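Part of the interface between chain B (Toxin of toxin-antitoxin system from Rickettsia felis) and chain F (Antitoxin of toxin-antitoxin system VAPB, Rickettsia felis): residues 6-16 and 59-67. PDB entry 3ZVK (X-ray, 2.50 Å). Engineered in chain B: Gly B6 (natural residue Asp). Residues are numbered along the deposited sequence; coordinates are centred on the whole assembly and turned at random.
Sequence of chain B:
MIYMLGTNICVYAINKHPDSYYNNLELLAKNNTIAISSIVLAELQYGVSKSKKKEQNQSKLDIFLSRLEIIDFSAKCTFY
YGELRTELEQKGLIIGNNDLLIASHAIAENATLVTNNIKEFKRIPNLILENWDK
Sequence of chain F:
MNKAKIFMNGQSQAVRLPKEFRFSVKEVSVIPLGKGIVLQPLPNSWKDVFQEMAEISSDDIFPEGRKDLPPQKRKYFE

Chain B 6-16: GTNICVYAINK
Chain F (59-67) DDIFPEGRK

Residues 7-16 of the toxin form a regular α-helix, preceded at its N-cap by Gly B6, an engineered substitution. The antitoxin stretch has no regular secondary structure and runs antiparallel to the helix: CA of Asn B15 lies 5.6 Å from CA of Asp F60, CA of Val B11 6.6 Å from CA of Ile F61, and CA of Asn B8 8.4 Å from CA of Arg F66. Together they bury 393 Å², and contacts fall mainly on Thr B7, Asn B8, Val B11 and Asn B15, helical spacings that place these residues along one side.

Asn B15 covers the most surface. With chi1 at -68° (m) and chi2 at -23°, its carboxamide bonds the backbone of Ile F61 twice: Ile F61 N donates to Asn B15 OD1 (2.9 Å, nearly linear at 173°), and Asn B15 ND2 donates to Ile F61 O (2.8 Å, 151°). The extended conformation of Ile F61 (phi/psi -79/137) leaves its N and O accessible to the same amide.

One turn earlier, Val B11 (chi1 t) points toward the antitoxin. Val B11 CG2 approaches CD2 of Phe F62 at 3.5 Å, and the same methyl lies 4.4 Å from CG2 of Ile F61 (m, m), forming a small apolar patch beside the paired amide. Phe F62 (m, chi2 -78°) is left-handed, 54/59, and the chain turns at Pro F63, with a weak bond from Gly F65 N to Phe F62 O at 3.1 Å.

Gly F65, at 106/-178, leads into extended Arg F66 (-86/132), whose side chain (m, t, p, chi4 -128°) reaches the helix N-terminus. Arg F66 CD packs 3.7 Å from CG2 of Thr B7 (m), whose CB lies over one guanidinium face. Arg F66 NH1 passes 3.6 Å from ND2 of Asn B8 (m) without hydrogen bonding; NE and NH2 are satisfied elsewhere.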

# COMPACT_ATOMS: atom_id res chain seq x y z
N GLY B 6 -9.92 7.59 18.15
CA GLY B 6 -10.33 6.97 19.41
C GLY B 6 -11.84 6.80 19.39
O GLY B 6 -12.53 7.43 18.58
N THR B 7 -12.38 5.93 20.26
CA THR B 7 -13.84 5.71 20.27
C THR B 7 -14.66 7.00 20.44
O THR B 7 -15.62 7.21 19.70
CB THR B 7 -14.24 4.57 21.23
OG1 THR B 7 -13.45 3.40 20.96
CG2 THR B 7 -15.74 4.23 21.16
N ASN B 8 -14.26 7.86 21.39
CA ASN B 8 -14.94 9.11 21.73
C ASN B 8 -15.12 10.07 20.55
O ASN B 8 -16.18 10.70 20.42
CB ASN B 8 -14.26 9.79 22.91
CG ASN B 8 -14.22 8.96 24.18
OD1 ASN B 8 -15.25 8.49 24.69
ND2 ASN B 8 -13.02 8.77 24.73
N ILE B 9 -14.09 10.16 19.66
CA ILE B 9 -14.13 10.99 18.45
C ILE B 9 -15.24 10.46 17.53
O ILE B 9 -16.04 11.25 17.02
CB ILE B 9 -12.73 11.04 17.73
CG1 ILE B 9 -11.76 12.01 18.44
CG2 ILE B 9 -12.83 11.32 16.22
CD1 ILE B 9 -12.01 13.53 18.30
N CYS B 10 -15.30 9.12 17.34
CA CYS B 10 -16.27 8.42 16.51
C CYS B 10 -17.70 8.59 17.03
O CYS B 10 -18.59 9.01 16.28
CB CYS B 10 -15.89 6.95 16.38
SG CYS B 10 -14.37 6.66 15.43
N VAL B 11 -17.92 8.31 18.33
CA VAL B 11 -19.22 8.47 19.00
C VAL B 11 -19.76 9.90 18.80
O VAL B 11 -20.91 10.05 18.38
CB VAL B 11 -19.15 8.05 20.51
CG1 VAL B 11 -20.41 8.45 21.28
CG2 VAL B 11 -18.88 6.56 20.66
N TYR B 12 -18.93 10.94 19.03
CA TYR B 12 -19.32 12.34 18.83
C TYR B 12 -19.62 12.65 17.36
O TYR B 12 -20.57 13.39 17.08
CB TYR B 12 -18.27 13.31 19.37
CG TYR B 12 -18.82 14.69 19.64
CD1 TYR B 12 -19.56 14.96 20.80
CD2 TYR B 12 -18.61 15.75 18.76
CE1 TYR B 12 -20.07 16.23 21.06
CE2 TYR B 12 -19.11 17.03 19.01
CZ TYR B 12 -19.85 17.26 20.16
OH TYR B 12 -20.34 18.52 20.41
N ALA B 13 -18.84 12.08 16.43
CA ALA B 13 -19.04 12.25 14.98
C ALA B 13 -20.39 11.69 14.54
O ALA B 13 -21.14 12.37 13.84
CB ALA B 13 -17.91 11.59 14.21
N ILE B 14 -20.72 10.45 14.98
CA ILE B 14 -21.99 9.80 14.64
C ILE B 14 -23.20 10.50 15.30
O ILE B 14 -24.16 10.84 14.60
CB ILE B 14 -21.96 8.26 14.89
CG1 ILE B 14 -20.87 7.60 14.01
CG2 ILE B 14 -23.36 7.64 14.62
CD1 ILE B 14 -20.42 6.28 14.48
N ASN B 15 -23.11 10.76 16.61
CA ASN B 15 -24.19 11.41 17.34
C ASN B 15 -24.40 12.88 17.00
O ASN B 15 -25.53 13.28 16.72
CB ASN B 15 -24.05 11.23 18.85
CG ASN B 15 -24.26 9.81 19.33
OD1 ASN B 15 -24.91 8.98 18.70
ND2 ASN B 15 -23.71 9.52 20.49
N LYS B 16 -23.33 13.70 17.06
CA LYS B 16 -23.42 15.15 16.88
C LYS B 16 -23.01 15.70 15.51
O LYS B 16 -23.30 16.86 15.23
N ASP F 59 -31.73 7.55 18.36
CA ASP F 59 -31.30 7.90 19.70
C ASP F 59 -29.75 7.87 19.70
O ASP F 59 -29.15 7.24 18.82
CB ASP F 59 -31.90 6.96 20.76
CG ASP F 59 -31.59 5.48 20.61
OD1 ASP F 59 -31.65 4.97 19.47
OD2 ASP F 59 -31.40 4.80 21.65
N ASP F 60 -29.11 8.59 20.62
CA ASP F 60 -27.66 8.67 20.70
C ASP F 60 -27.04 7.35 21.16
O ASP F 60 -27.61 6.64 21.98
CB ASP F 60 -27.21 9.80 21.65
CG ASP F 60 -27.37 11.23 21.18
OD1 ASP F 60 -27.73 11.44 20.00
OD2 ASP F 60 -27.08 12.15 21.97
N ILE F 61 -25.85 7.04 20.61
CA ILE F 61 -25.02 5.88 20.96
C ILE F 61 -24.31 6.28 22.26
O ILE F 61 -23.91 7.43 22.38
CB ILE F 61 -24.04 5.63 19.76
CG1 ILE F 61 -24.78 5.14 18.49
CG2 ILE F 61 -22.85 4.73 20.08
CD1 ILE F 61 -25.74 3.99 18.69
N PHE F 62 -24.23 5.36 23.26
CA PHE F 62 -23.61 5.63 24.58
C PHE F 62 -24.23 6.87 25.30
O PHE F 62 -23.50 7.83 25.56
CB PHE F 62 -22.07 5.77 24.46
CG PHE F 62 -21.34 4.54 23.98
CD1 PHE F 62 -21.10 3.48 24.85
CD2 PHE F 62 -20.83 4.47 22.70
CE1 PHE F 62 -20.41 2.35 24.41
CE2 PHE F 62 -20.14 3.34 22.26
CZ PHE F 62 -19.92 2.29 23.12
N PRO F 63 -25.56 6.90 25.58
CA PRO F 63 -26.16 8.10 26.20
C PRO F 63 -25.65 8.40 27.61
O PRO F 63 -25.59 9.56 28.00
CB PRO F 63 -27.66 7.79 26.23
CG PRO F 63 -27.85 6.62 25.34
CD PRO F 63 -26.58 5.85 25.36
N GLU F 64 -25.30 7.35 28.35
CA GLU F 64 -24.76 7.41 29.70
C GLU F 64 -23.22 7.48 29.65
O GLU F 64 -22.59 7.76 30.67
CB GLU F 64 -25.20 6.18 30.51
CG GLU F 64 -26.68 6.16 30.87
CD GLU F 64 -27.07 5.12 31.91
OE1 GLU F 64 -26.94 3.91 31.62
OE2 GLU F 64 -27.47 5.52 33.02
N GLY F 65 -22.65 7.23 28.47
CA GLY F 65 -21.21 7.22 28.24
C GLY F 65 -20.62 5.83 28.07
O GLY F 65 -21.35 4.84 28.09
N ARG F 66 -19.29 5.75 27.90
CA ARG F 66 -18.57 4.49 27.74
C ARG F 66 -18.20 3.87 29.08
O ARG F 66 -17.65 4.56 29.95
CB ARG F 66 -17.30 4.72 26.95
CG ARG F 66 -17.44 4.61 25.46
CD ARG F 66 -16.14 4.99 24.80
NE ARG F 66 -15.09 3.98 24.98
CZ ARG F 66 -13.87 4.22 25.46
NH1 ARG F 66 -13.54 5.44 25.87
NH2 ARG F 66 -12.98 3.24 25.54
N LYS F 67 -18.48 2.57 29.23
CA LYS F 67 -18.14 1.82 30.43
C LYS F 67 -16.91 0.96 30.09
O LYS F 67 -17.01 -0.24 29.82
CB LYS F 67 -19.32 0.95 30.93